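Local coordinates for DUF2790 domain-containing protein (Pseudomonas aeruginosa, PDB 4F98) that is of unknown function, belongs to the DUF2790 family and pairs with a second copy of itself in the crystal assembly, at residues 16-19 against 20-23. Numbering follows the deposited sequence.
With GOL (glycerol), chain B.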
ATOM      1  N   GLU A  16       4.403   2.110 -16.783  1.00 11.07           N
ATOM      2  CA  GLU A  16       5.566   1.877 -15.952  1.00 11.02           C
ATOM      3  C   GLU A  16       5.421   2.621 -14.629  1.00 12.68           C
ATOM      4  O   GLU A  16       5.141   3.811 -14.629  1.00 14.79           O
ATOM      5  CB  GLU A  16       6.822   2.320 -16.717  1.00 12.61           C
ATOM      6  CG  GLU A  16       8.114   2.192 -15.925  1.00 12.90           C
ATOM      7  CD  GLU A  16       9.369   2.270 -16.759  1.00 12.34           C
ATOM      8  OE1 GLU A  16       9.269   2.150 -17.991  1.00 15.54           O
ATOM      9  OE2 GLU A  16      10.462   2.445 -16.189  1.00 10.61           O
ATOM     10  N   TYR A  17       5.598   1.872 -13.537  1.00 13.47           N
ATOM     11  CA  TYR A  17       5.571   2.518 -12.240  0.50 11.56           C
ATOM     12  C   TYR A  17       6.749   1.979 -11.400  1.00 12.86           C
ATOM     13  O   TYR A  17       7.311   0.897 -11.628  1.00 17.70           O
ATOM     14  CB  TYR A  17       4.144   2.469 -11.621  0.50  9.82           C
ATOM     15  CG  TYR A  17       3.986   3.049 -10.232  0.50  9.70           C
ATOM     16  CD1 TYR A  17       4.221   4.397  -9.974  0.50 10.52           C
ATOM     17  CD2 TYR A  17       3.631   2.243  -9.178  0.50 13.34           C
ATOM     18  CE1 TYR A  17       4.109   4.914  -8.705  0.50 10.83           C
ATOM     19  CE2 TYR A  17       3.500   2.766  -7.897  0.50 10.81           C
ATOM     20  CZ  TYR A  17       3.749   4.099  -7.675  0.50 10.64           C
ATOM     21  OH  TYR A  17       3.622   4.652  -6.421  0.50 14.11           O
ATOM     22  N   HIS A  18       7.220   2.869 -10.540  1.00 11.41           N
ATOM     23  CA  HIS A  18       8.344   2.584  -9.645  1.00 10.71           C
ATOM     24  C   HIS A  18       7.958   3.021  -8.263  1.00 11.37           C
ATOM     25  O   HIS A  18       7.558   4.168  -8.076  1.00 11.36           O
ATOM     26  CB  HIS A  18       9.625   3.274 -10.126  1.00 10.08           C
ATOM     27  CG  HIS A  18      10.099   2.739 -11.425  1.00 10.27           C
ATOM     28  ND1 HIS A  18      10.753   1.537 -11.521  1.00 11.83           N
ATOM     29  CD2 HIS A  18       9.931   3.191 -12.689  1.00 10.40           C
ATOM     30  CE1 HIS A  18      11.012   1.290 -12.796  1.00 11.40           C
ATOM     31  NE2 HIS A  18      10.501   2.270 -13.529  1.00 10.75           N
ATOM     32  N   TYR A  19       8.117   2.123  -7.298  1.00 12.36           N
ATOM     33  CA  TYR A  19       7.871   2.464  -5.903  1.00 14.84           C
ATOM     34  C   TYR A  19       8.672   3.698  -5.513  1.00 15.53           C
ATOM     35  O   TYR A  19       9.873   3.767  -5.809  1.00 18.43           O
ATOM     36  CB  TYR A  19       8.276   1.328  -4.960  1.00 14.09           C
ATOM     37  CG  TYR A  19       8.181   1.743  -3.500  1.00 14.59           C
ATOM     38  CD1 TYR A  19       6.970   1.676  -2.812  1.00 14.03           C
ATOM     39  CD2 TYR A  19       9.291   2.249  -2.822  1.00 14.64           C
ATOM     40  CE1 TYR A  19       6.884   2.066  -1.454  1.00 14.24           C
ATOM     41  CE2 TYR A  19       9.212   2.652  -1.476  1.00 12.51           C
ATOM     42  CZ  TYR A  19       8.002   2.573  -0.810  1.00 12.32           C
ATOM     43  OH  TYR A  19       7.894   2.984   0.482  1.00 14.67           O
ATOM     44  N   GLY A  20       8.020   4.645  -4.855  1.00 19.52           N
ATOM     45  CA  GLY A  20       8.714   5.830  -4.340  1.00 21.24           C
ATOM     46  C   GLY A  20       8.819   6.969  -5.325  1.00 21.03           C
ATOM     47  O   GLY A  20       9.273   8.061  -4.976  1.00 23.34           O
HETATM   48  N   MSE A  21       8.369   6.749  -6.551  1.00 18.84           N
HETATM   49  CA  MSE A  21       8.492   7.785  -7.558  0.50 19.03           C
HETATM   50  C   MSE A  21       7.474   8.882  -7.286  1.00 18.51           C
HETATM   51  O   MSE A  21       6.320   8.610  -6.944  1.00 19.52           O
HETATM   52  CB  MSE A  21       8.304   7.233  -8.953  0.50 20.18           C
HETATM   53  CG  MSE A  21       8.492   8.284 -10.027  0.50 22.68           C
HETATM   54 SE   MSE A  21       8.418   7.398 -11.650  0.38 25.26          SE
HETATM   55  CE  MSE A  21       6.901   6.221 -11.355  0.50 21.41           C
ATOM     56  N   GLN A  22       7.934  10.124  -7.426  1.00 18.58           N
ATOM     57  CA  GLN A  22       7.074  11.305  -7.359  1.00 20.02           C
ATOM     58  C   GLN A  22       6.158  11.271  -8.590  1.00 18.90           C
ATOM     59  O   GLN A  22       6.624  11.118  -9.715  1.00 19.57           O
ATOM     60  CB  GLN A  22       7.899  12.603  -7.366  1.00 22.33           C
ATOM     61  N   LEU A  23       4.854  11.318  -8.354  1.00 18.98           N
ATOM     62  CA  LEU A  23       3.854  11.400  -9.430  1.00 17.50           C
ATOM     63  C   LEU A  23       3.081  12.699  -9.285  1.00 18.62           C
ATOM     64  O   LEU A  23       3.063  13.313  -8.210  1.00 21.52           O
ATOM     65  CB  LEU A  23       2.890  10.205  -9.389  1.00 17.35           C
ATOM     66  CG  LEU A  23       3.482   8.814  -9.613  1.00 16.55           C
ATOM     67  CD1 LEU A  23       2.390   7.751  -9.504  1.00 19.92           C
ATOM     68  CD2 LEU A  23       4.168   8.705 -10.947  1.00 18.78           C
TER
HETATM   69  C1  GOL B 101       5.143   5.303  -2.823  1.00 32.00           C
HETATM   70  O1  GOL B 101       5.635   6.268  -3.738  1.00 33.06           O
HETATM   71  C2  GOL B 101       4.248   4.380  -3.619  1.00 31.56           C
HETATM   72  O2  GOL B 101       5.046   3.866  -4.648  1.00 32.29           O
HETATM   73  C3  GOL B 101       3.588   3.213  -2.886  1.00 26.65           C
HETATM   74  O3  GOL B 101       3.195   2.191  -3.797  1.00 19.48           O
HETATM   75  O   HOH W   1       4.245   7.306  -5.943  1.00 26.29           O
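H18 and M21 are the ends of a type II beta turn that reverses the chain ahead of strand 27-31, closed by a hydrogen bond from M21 N to H18 O of 3.1 Å; the donor stands above the carbonyl plane. G20 takes the third position with phi at 88°, where a side chain would collide with the carbonyl oxygen of Y19. From the last position of the turn, M21 runs back past Y17, the two side chains passing in opposite directions. Its chain is extended through the first two torsions and bends only at the last (chi3 44°), which sets the methyl CE 3.5 Å from Y17 CD1 and places it near the plane of the H18 ring, at the edge. L23 CD1 comes to 3.4 Å from Y17 CE1, beside the atom that M21 CE touches. The Y17 ring also packs edge-to-face with F59, while its hydroxyl hydrogen-bonds to W62 NE1 of the second subunit. A water joins Y17 OH to M21 O, donating to the latter over 2.6 Å, and lies in the plane of the tyrosine ring. A glycerol, probably from the crystallisation liquor, lies by Y17 and Y19; its O2 accepts a hydrogen bond from G20 N (3.1 Å, 165°). H18 NE2 points almost straight at the anti lone pair of E16 OE2, 2.7 Å away and nearly in the ring plane, which helps to set the rotation of the imidazole. The Y19 ring has G20 N over one face; its hydroxyl hydrogen-bonds to L60 N of the second subunit, and the ring meets Y19 of the second subunit, the two planes nearly parallel. The chemistry is thus divided: one backbone hydrogen bond and the glycine define the turn, M21 and L23 pack on Y17, and both tyrosine hydroxyls reach the second subunit, consistent with a loop that helps to form the subunit interface.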